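Local coordinates for putative NADP oxidoreductase BF3122 (Bacteroides fragilis, PDB 3D1L), which is of unknown substrate but probably works as an NADP-dependent oxidoreductase, pairing a Rossmann-type nucleotide-binding domain with a helical domain, at residues Pro122-Ser127 / Lys135-Phe140; Met98-Gly103 / Glu169-Leu174; Ala18-Thr23 / Phe126-Glu131. All blocks are in the same frame, centred on the assembly; numbering follows the deposited sequence. Where two conformers were deposited one is given.

Interaction 1: residues Pro122-Ser127 / Lys135-Phe140; sequences PMQTFS and KEIPFF. With MPR (2-mercapto-propion aldehyde), chain E.
Pro122 lays its ring over one face of the Phe139 ring, side by side and pointing the same way, with CB of Pro122 3.8 Å from the centroid of the Phe139 ring and only 10° off the normal, a CH-pi contact between the partners of an antiparallel, non-hydrogen-bonded pair. One residue on, Met123 N gives a nearly straight hydrogen bond of 2.9 Å to Pro138 O, which meets it almost along the C=O axis. Met123, present as selenomethionine, bends at its far end (chi3 62°), turning CE to Phe140; Met123 CE lies 3.8 Å from Phe140 CE2, at the ring edge. SE stands obliquely to the same ring in a Met-aromatic contact. Ile137 serves three residues with different branches: CG2 packs on Met123 O and Gln124 CB, CG1 runs across the Gln124 chain, and Ile137 CD1 meets Phe126 CE1 tip to tip at 3.9 Å. Gln124 folds back so that Gln124 OE1 accepts the N-H of Thr125 on a lone pair, 2.8 Å from Thr125 N. Beside this bond lies the sulfur of 2-mercapto-propion aldehyde, S3 being 3.3 Å from Thr125 N, and Gln124 and Thr125 form part of its pocket. Pro208 and Lys216 of the second subunit bind the Gln124 amide and the Thr125 hydroxyl. The contact lies where strand 117-122 passes into its loop beside strand 139-143, with Phe126 and Phe139 touching helix 20-31 and Met123 and Phe140 packing on helix 168-198.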
loop_
_atom_site.group_PDB
_atom_site.type_symbol
_atom_site.label_atom_id
_atom_site.label_comp_id
_atom_site.label_asym_id
_atom_site.label_seq_id
_atom_site.Cartn_x
_atom_site.Cartn_y
_atom_site.Cartn_z
ATOM N N PRO B 122 -6.787 -17.096 11.626
ATOM C CA PRO B 122 -6.162 -16.793 10.338
ATOM C C PRO B 122 -5.649 -15.351 10.322
ATOM O O PRO B 122 -6.435 -14.432 10.494
ATOM C CB PRO B 122 -7.304 -16.981 9.333
ATOM C CG PRO B 122 -8.577 -16.686 10.109
ATOM C CD PRO B 122 -8.259 -16.941 11.594
HETATM N N MSE B 123 -4.341 -15.171 10.142
HETATM C CA MSE B 123 -3.692 -13.858 10.268
HETATM C C MSE B 123 -3.533 -13.269 8.881
HETATM O O MSE B 123 -2.737 -13.731 8.068
HETATM C CB MSE B 123 -2.315 -14.017 10.932
HETATM C CG MSE B 123 -1.676 -12.719 11.400
HETATM SE SE MSE B 123 0.051 -13.020 12.244
HETATM C CE MSE B 123 0.940 -13.774 10.701
ATOM N N GLN B 124 -4.325 -12.259 8.605
ATOM C CA GLN B 124 -4.342 -11.605 7.309
ATOM C C GLN B 124 -5.199 -10.379 7.493
ATOM O O GLN B 124 -6.017 -10.330 8.399
ATOM C CB GLN B 124 -4.945 -12.541 6.234
ATOM C CG GLN B 124 -4.853 -12.066 4.762
ATOM C CD GLN B 124 -3.479 -11.525 4.397
ATOM O OE1 GLN B 124 -3.100 -10.428 4.820
ATOM N NE2 GLN B 124 -2.716 -12.297 3.629
ATOM N N THR B 125 -5.004 -9.386 6.640
ATOM C CA THR B 125 -5.853 -8.226 6.631
ATOM C C THR B 125 -7.116 -8.614 5.836
ATOM O O THR B 125 -7.028 -9.144 4.715
ATOM C CB THR B 125 -5.078 -7.008 6.091
ATOM O OG1 THR B 125 -5.925 -5.871 6.020
ATOM C CG2 THR B 125 -4.472 -7.278 4.727
ATOM N N PHE B 126 -8.287 -8.405 6.432
ATOM C CA PHE B 126 -9.555 -8.840 5.790
ATOM C C PHE B 126 -10.473 -7.660 5.594
ATOM O O PHE B 126 -10.516 -6.772 6.422
ATOM C CB PHE B 126 -10.302 -9.860 6.657
ATOM C CG PHE B 126 -9.616 -11.190 6.777
ATOM C CD1 PHE B 126 -9.547 -12.065 5.688
ATOM C CD2 PHE B 126 -9.050 -11.574 7.975
ATOM C CE1 PHE B 126 -8.947 -13.281 5.806
ATOM C CE2 PHE B 126 -8.440 -12.804 8.096
ATOM C CZ PHE B 126 -8.389 -13.659 7.017
ATOM N N SER B 127 -11.212 -7.655 4.503
ATOM C CA SER B 127 -12.237 -6.646 4.264
ATOM C C SER B 127 -13.365 -7.389 3.591
ATOM O O SER B 127 -13.123 -8.352 2.871
ATOM C CB SER B 127 -11.733 -5.529 3.342
ATOM O OG SER B 127 -10.799 -4.681 4.006
ATOM N N LYS B 135 -5.278 -19.939 0.608
ATOM C CA LYS B 135 -4.167 -20.890 0.467
ATOM C C LYS B 135 -2.872 -20.405 1.121
ATOM O O LYS B 135 -2.146 -21.202 1.733
ATOM C CB LYS B 135 -3.920 -21.313 -0.987
ATOM C CG LYS B 135 -5.048 -22.190 -1.573
ATOM C CD LYS B 135 -5.056 -23.617 -1.004
ATOM C CE LYS B 135 -6.370 -24.349 -1.338
ATOM N NZ LYS B 135 -6.370 -25.770 -0.880
ATOM N N GLU B 136 -2.594 -19.110 1.038
ATOM C CA GLU B 136 -1.357 -18.621 1.643
ATOM C C GLU B 136 -1.471 -17.861 2.980
ATOM O O GLU B 136 -0.500 -17.244 3.425
ATOM C CB GLU B 136 -0.512 -17.885 0.606
ATOM C CG GLU B 136 0.178 -18.875 -0.354
ATOM C CD GLU B 136 1.196 -19.793 0.346
ATOM O OE1 GLU B 136 2.219 -19.269 0.831
ATOM O OE2 GLU B 136 0.994 -21.031 0.395
ATOM N N ILE B 137 -2.626 -17.965 3.625
ATOM C CA ILE B 137 -2.858 -17.334 4.922
ATOM C C ILE B 137 -2.298 -18.162 6.095
ATOM O O ILE B 137 -2.695 -19.314 6.307
ATOM C CB ILE B 137 -4.372 -16.949 5.141
ATOM C CG1 ILE B 137 -4.831 -15.988 4.021
ATOM C CG2 ILE B 137 -4.556 -16.280 6.494
ATOM C CD1 ILE B 137 -6.309 -15.562 4.077
ATOM N N PRO B 138 -1.348 -17.586 6.847
ATOM C CA PRO B 138 -0.938 -18.253 8.092
ATOM C C PRO B 138 -2.141 -18.459 9.037
ATOM O O PRO B 138 -2.814 -17.489 9.419
ATOM C CB PRO B 138 0.067 -17.275 8.710
ATOM C CG PRO B 138 0.499 -16.376 7.588
ATOM C CD PRO B 138 -0.620 -16.323 6.607
ATOM N N PHE B 139 -2.411 -19.714 9.384
ATOM C CA PHE B 139 -3.539 -20.066 10.234
ATOM C C PHE B 139 -2.970 -20.668 11.529
ATOM O O PHE B 139 -2.416 -21.753 11.491
ATOM C CB PHE B 139 -4.339 -21.148 9.520
ATOM C CG PHE B 139 -5.796 -20.910 9.450
ATOM C CD1 PHE B 139 -6.583 -20.913 10.589
ATOM C CD2 PHE B 139 -6.405 -20.760 8.217
ATOM C CE1 PHE B 139 -7.945 -20.737 10.490
ATOM C CE2 PHE B 139 -7.766 -20.595 8.106
ATOM C CZ PHE B 139 -8.543 -20.581 9.223
ATOM N N PHE B 140 -3.122 -19.989 12.664
ATOM C CA PHE B 140 -2.610 -20.482 13.947
ATOM C C PHE B 140 -3.676 -21.113 14.812
ATOM O O PHE B 140 -4.781 -20.551 14.968
ATOM C CB PHE B 140 -1.902 -19.366 14.689
ATOM C CG PHE B 140 -0.876 -18.688 13.847
ATOM C CD1 PHE B 140 0.419 -19.197 13.769
ATOM C CD2 PHE B 140 -1.216 -17.576 13.078
ATOM C CE1 PHE B 140 1.363 -18.595 12.975
ATOM C CE2 PHE B 140 -0.281 -16.982 12.280
ATOM C CZ PHE B 140 1.013 -17.488 12.229
HETATM C C1 MPR E . -4.139 -7.359 12.871
HETATM O O MPR E . -4.599 -6.313 13.412
HETATM C C2 MPR E . -3.312 -7.444 11.624
HETATM C C3 MPR E . -3.290 -8.779 10.894
HETATM S S3 MPR E . -2.966 -8.570 9.115
#

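Interaction 2: residues Met98-Gly103 / Glu169-Leu174; sequences MVHTAG and EQRKSL
Arg171 reaches from helix 168-198 to the two carbonyls that follow strand 97-100, those of Ala102 and Gly103. Its CB lies 4.0 Å from Gly103 O. With CG anti to the backbone N (chi1 -177°), the next carbon comes closer, Arg171 CG to Gly103 O being 3.4 Å and Arg171 CG to Gly103 CA 4.0 Å. CD lies about equally far from Gly103 O and Ala102 O, to one side of the pair. The chain of Arg171 bends at chi3 (63°), and Arg171 NE donates a weak hydrogen bond of 3.3 Å to Ala102 O, with an N-H...O angle of 130°. The guanidinium stands obliquely to both oxygens, and Arg171 NH2 approaches His100 CE1 to 4.3 Å. Its stronger partners lie beyond: NH1 forms a salt bridge with Glu142, while NH2 binds Ser168 OG and Ile105 O, and these probably fix the tip. His100 is itself held in place, His100 ND1 accepting the N-H of Ala102 N at 3.2 Å within the ring plane and its NE2 bound to Pro106 O, so that both ring nitrogens are bonded to the loop that follows the strand. Lys172, next on the helix, turns to Asn240 of the second subunit. Here the carboxyl end of a parallel strand in a Rossmann-type sheet is joined to the first turns of the long helix that leads into a helical domain probably related to the C-terminal domain of 6-phosphogluconate dehydrogenase.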
loop_
_atom_site.group_PDB
_atom_site.type_symbol
_atom_site.label_atom_id
_atom_site.label_comp_id
_atom_site.label_asym_id
_atom_site.label_seq_id
_atom_site.Cartn_x
_atom_site.Cartn_y
_atom_site.Cartn_z
HETATM N N MSE B 98 -15.873 -24.718 20.940
HETATM C CA MSE B 98 -15.940 -23.232 20.849
HETATM C C MSE B 98 -14.563 -22.665 20.638
HETATM O O MSE B 98 -13.652 -22.875 21.454
HETATM C CB MSE B 98 -16.544 -22.496 22.060
HETATM C CG MSE B 98 -17.196 -23.301 23.124
HETATM SE SE MSE B 98 -18.643 -24.406 22.517
HETATM C CE MSE B 98 -19.674 -22.991 21.706
ATOM N N VAL B 99 -14.422 -21.941 19.542
ATOM C CA VAL B 99 -13.176 -21.259 19.232
ATOM C C VAL B 99 -13.409 -19.772 19.025
ATOM O O VAL B 99 -14.498 -19.337 18.641
ATOM C CB VAL B 99 -12.448 -21.892 17.997
ATOM C CG1 VAL B 99 -12.251 -23.391 18.202
ATOM C CG2 VAL B 99 -13.191 -21.607 16.683
ATOM N N HIS B 100 -12.386 -18.979 19.315
ATOM C CA HIS B 100 -12.409 -17.591 18.891
ATOM C C HIS B 100 -11.306 -17.352 17.882
ATOM O O HIS B 100 -10.461 -18.215 17.668
ATOM C CB HIS B 100 -12.359 -16.636 20.067
ATOM C CG HIS B 100 -11.073 -16.650 20.810
ATOM N ND1 HIS B 100 -9.922 -16.065 20.315
ATOM C CD2 HIS B 100 -10.749 -17.152 22.026
ATOM C CE1 HIS B 100 -8.949 -16.198 21.201
ATOM N NE2 HIS B 100 -9.422 -16.857 22.244
ATOM N N THR B 101 -11.345 -16.193 17.244
ATOM C CA THR B 101 -10.460 -15.887 16.130
ATOM C C THR B 101 -9.526 -14.710 16.417
ATOM O O THR B 101 -8.975 -14.098 15.484
ATOM C CB THR B 101 -11.287 -15.550 14.905
ATOM O OG1 THR B 101 -12.221 -14.528 15.249
ATOM C CG2 THR B 101 -12.075 -16.768 14.444
ATOM N N ALA B 102 -9.379 -14.347 17.684
ATOM C CA ALA B 102 -8.612 -13.149 18.020
ATOM C C ALA B 102 -7.143 -13.468 18.225
ATOM O O ALA B 102 -6.800 -14.454 18.869
ATOM C CB ALA B 102 -9.167 -12.480 19.220
ATOM N N GLY B 103 -6.280 -12.606 17.681
ATOM C CA GLY B 103 -4.835 -12.712 17.867
ATOM C C GLY B 103 -4.374 -12.467 19.300
ATOM O O GLY B 103 -3.401 -13.074 19.765
ATOM N N GLU B 169 0.870 -17.078 23.676
ATOM C CA GLU B 169 2.039 -16.227 23.837
ATOM C C GLU B 169 2.700 -15.963 22.487
ATOM O O GLU B 169 2.909 -14.817 22.121
ATOM C CB GLU B 169 3.015 -16.853 24.860
ATOM C CG GLU B 169 4.343 -16.107 25.016
ATOM C CD GLU B 169 5.117 -16.497 26.284
ATOM O OE1 GLU B 169 4.870 -17.596 26.849
ATOM O OE2 GLU B 169 5.989 -15.700 26.718
ATOM N N GLN B 170 3.010 -17.008 21.731
ATOM C CA GLN B 170 3.483 -16.811 20.358
ATOM C C GLN B 170 2.489 -15.975 19.547
ATOM O O GLN B 170 2.898 -15.147 18.742
ATOM C CB GLN B 170 3.699 -18.143 19.639
ATOM C CG GLN B 170 4.874 -19.036 20.095
ATOM C CD GLN B 170 4.761 -20.454 19.509
ATOM O OE1 GLN B 170 3.675 -21.037 19.502
ATOM N NE2 GLN B 170 5.869 -20.992 18.997
ATOM N N ARG B 171 1.193 -16.197 19.739
ATOM C CA ARG B 171 0.176 -15.586 18.864
ATOM C C ARG B 171 0.046 -14.068 19.146
ATOM O O ARG B 171 -0.110 -13.259 18.239
ATOM C CB ARG B 171 -1.168 -16.321 18.993
ATOM C CG ARG B 171 -2.274 -15.792 18.070
ATOM C CD ARG B 171 -3.608 -16.519 18.237
ATOM N NE ARG B 171 -4.207 -16.360 19.569
ATOM C CZ ARG B 171 -4.200 -17.302 20.508
ATOM N NH1 ARG B 171 -3.638 -18.482 20.263
ATOM N NH2 ARG B 171 -4.772 -17.067 21.688
ATOM N N LYS B 172 0.129 -13.694 20.414
ATOM C CA LYS B 172 0.187 -12.283 20.762
ATOM C C LYS B 172 1.361 -11.594 20.079
ATOM O O LYS B 172 1.201 -10.520 19.515
ATOM C CB LYS B 172 0.268 -12.073 22.275
ATOM C CG LYS B 172 -0.968 -11.446 22.852
ATOM C CD LYS B 172 -0.647 -10.435 23.981
ATOM C CE LYS B 172 0.040 -11.112 25.172
ATOM N NZ LYS B 172 0.484 -10.100 26.191
ATOM N N SER B 173 2.528 -12.231 20.145
ATOM C CA SER B 173 3.749 -11.755 19.506
ATOM C C SER B 173 3.569 -11.520 18.002
ATOM O O SER B 173 3.977 -10.490 17.474
ATOM C CB SER B 173 4.860 -12.771 19.736
ATOM O OG SER B 173 5.355 -12.667 21.067
ATOM N N LEU B 174 2.968 -12.488 17.319
ATOM C CA LEU B 174 2.745 -12.390 15.886
ATOM C C LEU B 174 1.776 -11.248 15.605
ATOM O O LEU B 174 1.988 -10.462 14.693
ATOM C CB LEU B 174 2.189 -13.704 15.351
ATOM C CG LEU B 174 3.181 -14.864 15.329
ATOM C CD1 LEU B 174 2.409 -16.184 15.218
ATOM C CD2 LEU B 174 4.184 -14.721 14.171
#

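Interaction 3: residues Ala18-Thr23 / Phe126-Glu131; sequences AGNLAT and FSKQRE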
loop_
_atom_site.group_PDB
_atom_site.type_symbol
_atom_site.label_atom_id
_atom_site.label_comp_id
_atom_site.label_asym_id
_atom_site.label_seq_id
_atom_site.Cartn_x
_atom_site.Cartn_y
_atom_site.Cartn_z
ATOM N N ALA B 18 -20.053 -11.594 12.428
ATOM C CA ALA B 18 -20.150 -11.596 10.973
ATOM C C ALA B 18 -19.310 -10.470 10.349
ATOM O O ALA B 18 -19.654 -9.992 9.269
ATOM C CB ALA B 18 -21.616 -11.475 10.545
ATOM N N GLY B 19 -18.218 -10.068 11.019
ATOM C CA GLY B 19 -17.380 -8.942 10.577
ATOM C C GLY B 19 -16.493 -9.344 9.414
ATOM O O GLY B 19 -16.793 -10.339 8.727
ATOM N N ASN B 20 -15.389 -8.614 9.213
ATOM C CA ASN B 20 -14.492 -8.811 8.050
ATOM C C ASN B 20 -13.857 -10.184 7.972
ATOM O O ASN B 20 -13.977 -10.865 6.960
ATOM C CB ASN B 20 -13.392 -7.752 8.004
ATOM C CG ASN B 20 -13.928 -6.349 7.800
ATOM O OD1 ASN B 20 -15.059 -6.154 7.376
ATOM N ND2 ASN B 20 -13.106 -5.362 8.115
ATOM N N LEU B 21 -13.200 -10.590 9.052
ATOM C CA LEU B 21 -12.542 -11.901 9.163
ATOM C C LEU B 21 -13.561 -13.013 9.049
ATOM O O LEU B 21 -13.372 -13.959 8.290
ATOM C CB LEU B 21 -11.736 -12.002 10.488
ATOM C CG LEU B 21 -10.995 -13.312 10.862
ATOM C CD1 LEU B 21 -9.868 -13.043 11.871
ATOM C CD2 LEU B 21 -11.924 -14.412 11.380
ATOM N N ALA B 22 -14.666 -12.901 9.782
ATOM C CA ALA B 22 -15.684 -13.951 9.770
ATOM C C ALA B 22 -16.304 -14.121 8.364
ATOM O O ALA B 22 -16.515 -15.243 7.910
ATOM C CB ALA B 22 -16.749 -13.668 10.825
ATOM N N THR B 23 -16.560 -13.014 7.674
ATOM C CA THR B 23 -17.099 -13.033 6.314
ATOM C C THR B 23 -16.183 -13.817 5.377
ATOM O O THR B 23 -16.619 -14.750 4.702
ATOM C CB THR B 23 -17.325 -11.580 5.813
ATOM O OG1 THR B 23 -18.372 -10.972 6.589
ATOM C CG2 THR B 23 -17.684 -11.519 4.328
ATOM N N PHE B 126 -8.287 -8.405 6.432
ATOM C CA PHE B 126 -9.555 -8.840 5.790
ATOM C C PHE B 126 -10.473 -7.660 5.594
ATOM O O PHE B 126 -10.516 -6.772 6.422
ATOM C CB PHE B 126 -10.302 -9.860 6.657
ATOM C CG PHE B 126 -9.616 -11.190 6.777
ATOM C CD1 PHE B 126 -9.547 -12.065 5.688
ATOM C CD2 PHE B 126 -9.050 -11.574 7.975
ATOM C CE1 PHE B 126 -8.947 -13.281 5.806
ATOM C CE2 PHE B 126 -8.440 -12.804 8.096
ATOM C CZ PHE B 126 -8.389 -13.659 7.017
ATOM N N SER B 127 -11.212 -7.655 4.503
ATOM C CA SER B 127 -12.237 -6.646 4.264
ATOM C C SER B 127 -13.365 -7.389 3.591
ATOM O O SER B 127 -13.123 -8.352 2.871
ATOM C CB SER B 127 -11.733 -5.529 3.342
ATOM O OG SER B 127 -10.799 -4.681 4.006
ATOM N N LYS B 128 -14.590 -6.946 3.834
ATOM C CA LYS B 128 -15.777 -7.617 3.302
ATOM C C LYS B 128 -15.856 -7.600 1.775
ATOM O O LYS B 128 -16.178 -8.619 1.162
ATOM C CB LYS B 128 -17.054 -7.008 3.894
ATOM C CG LYS B 128 -17.356 -7.548 5.275
ATOM C CD LYS B 128 -18.676 -7.055 5.780
ATOM C CE LYS B 128 -18.753 -7.247 7.284
ATOM N NZ LYS B 128 -19.902 -6.495 7.865
ATOM N N GLN B 129 -15.536 -6.458 1.179
ATOM C CA GLN B 129 -15.635 -6.228 -0.261
ATOM C C GLN B 129 -14.432 -6.769 -1.043
ATOM O O GLN B 129 -14.281 -6.470 -2.230
ATOM C CB GLN B 129 -15.720 -4.720 -0.551
ATOM C CG GLN B 129 -16.590 -3.882 0.382
ATOM C CD GLN B 129 -16.261 -2.392 0.292
ATOM O OE1 GLN B 129 -16.052 -1.725 1.309
ATOM N NE2 GLN B 129 -16.202 -1.869 -0.932
ATOM N N ARG B 130 -13.551 -7.515 -0.381
ATOM C CA ARG B 130 -12.278 -7.900 -0.975
ATOM C C ARG B 130 -11.969 -9.382 -0.728
ATOM O O ARG B 130 -11.893 -9.841 0.425
ATOM C CB ARG B 130 -11.173 -6.968 -0.442
ATOM C CG ARG B 130 -9.760 -7.471 -0.530
ATOM C CD ARG B 130 -9.135 -7.255 -1.885
ATOM N NE ARG B 130 -7.884 -7.992 -1.943
ATOM C CZ ARG B 130 -7.225 -8.287 -3.060
ATOM N NH1 ARG B 130 -7.686 -7.894 -4.248
ATOM N NH2 ARG B 130 -6.098 -8.985 -2.980
ATOM N N GLU B 131 -11.807 -10.115 -1.829
ATOM C CA GLU B 131 -11.573 -11.562 -1.818
ATOM C C GLU B 131 -10.103 -11.860 -1.608
ATOM O O GLU B 131 -9.245 -11.175 -2.175
ATOM C CB GLU B 131 -12.002 -12.181 -3.159
ATOM C CG GLU B 131 -13.494 -12.058 -3.496
ATOM C CD GLU B 131 -14.357 -13.052 -2.729
ATOM O OE1 GLU B 131 -13.873 -13.630 -1.720
ATOM O OE2 GLU B 131 -15.524 -13.256 -3.142
HETATM O O HOH W 1 -21.636 -9.334 7.046
HETATM O O HOH W 2 -14.996 -3.884 5.294
#
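Lys128 stretches its side chain across the start of helix 20-31, crossing Asn20 and Thr23 at about a right angle. Its CG lies 3.4 Å from Asn20 OD1 and also touches Thr23 OG1; beyond it the chain is extended, and Lys128 CE comes to rest 3.5 Å from Ala18 O, against the carbonyl carbon of Gly19. The ammonium end is joined to the loop before the helix by a water that donates to Ala18 O and accepts a weak bond from NZ. Asn20 touches both Lys128 and the Phe126 carbonyl. Its chi1 (-64°) sets CG beside the backbone N and anti to the carbonyl carbon, near Ser127 CA. Asn20 CB is 3.4 Å from Phe126 O, and Asn20 OD1 receives a bond of 3.1 Å from a second water, which in turn weakly accepts Lys128 N. Gly17, Gly19 and Ala22 fit the GxGxxA pattern of a Rossmann nucleotide-binding turn, and the strand-turn-helix geometry suits it, although no nucleotide is seen here. Gly19 is the N-cap, and Gly19 O is gripped twice by Thr23, through Thr23 N and through Thr23 OG1 (2.7 Å), which approach from opposite faces of the carbonyl plane. The ring of Phe126 meets Leu21 obliquely, CD2 of Phe126 lying 3.7 Å from both CA and CB of Leu21, while CE2 touches CG and CD1 of that leucine. Asn24, one turn further along the helix, binds Ser127 O through its side-chain amide, and Asn20 packs on Thr227 of the second subunit.

From the N terminus, residues 18-23 come first, at the turn into the first helix; interaction 3 joins them to 126-131, closing a loop of about a hundred residues that takes in most of the Rossmann-type sheet. Interaction 2 begins within that loop, at 98-103, and closes beyond it at 169-174, so interactions 2 and 3 cross. Interaction 1, a short closure of 122-127 on 135-140, is nested inside the loop of interaction 2 and starts on the stretch where interaction 3 ends, sharing Phe126 and Ser127. Leu174 packs against Phe140 and Met123, and Leu21 touches Thr101. Together they join the putative nucleotide-binding turn, the sheet and the long helix, and all three also touch the second subunit.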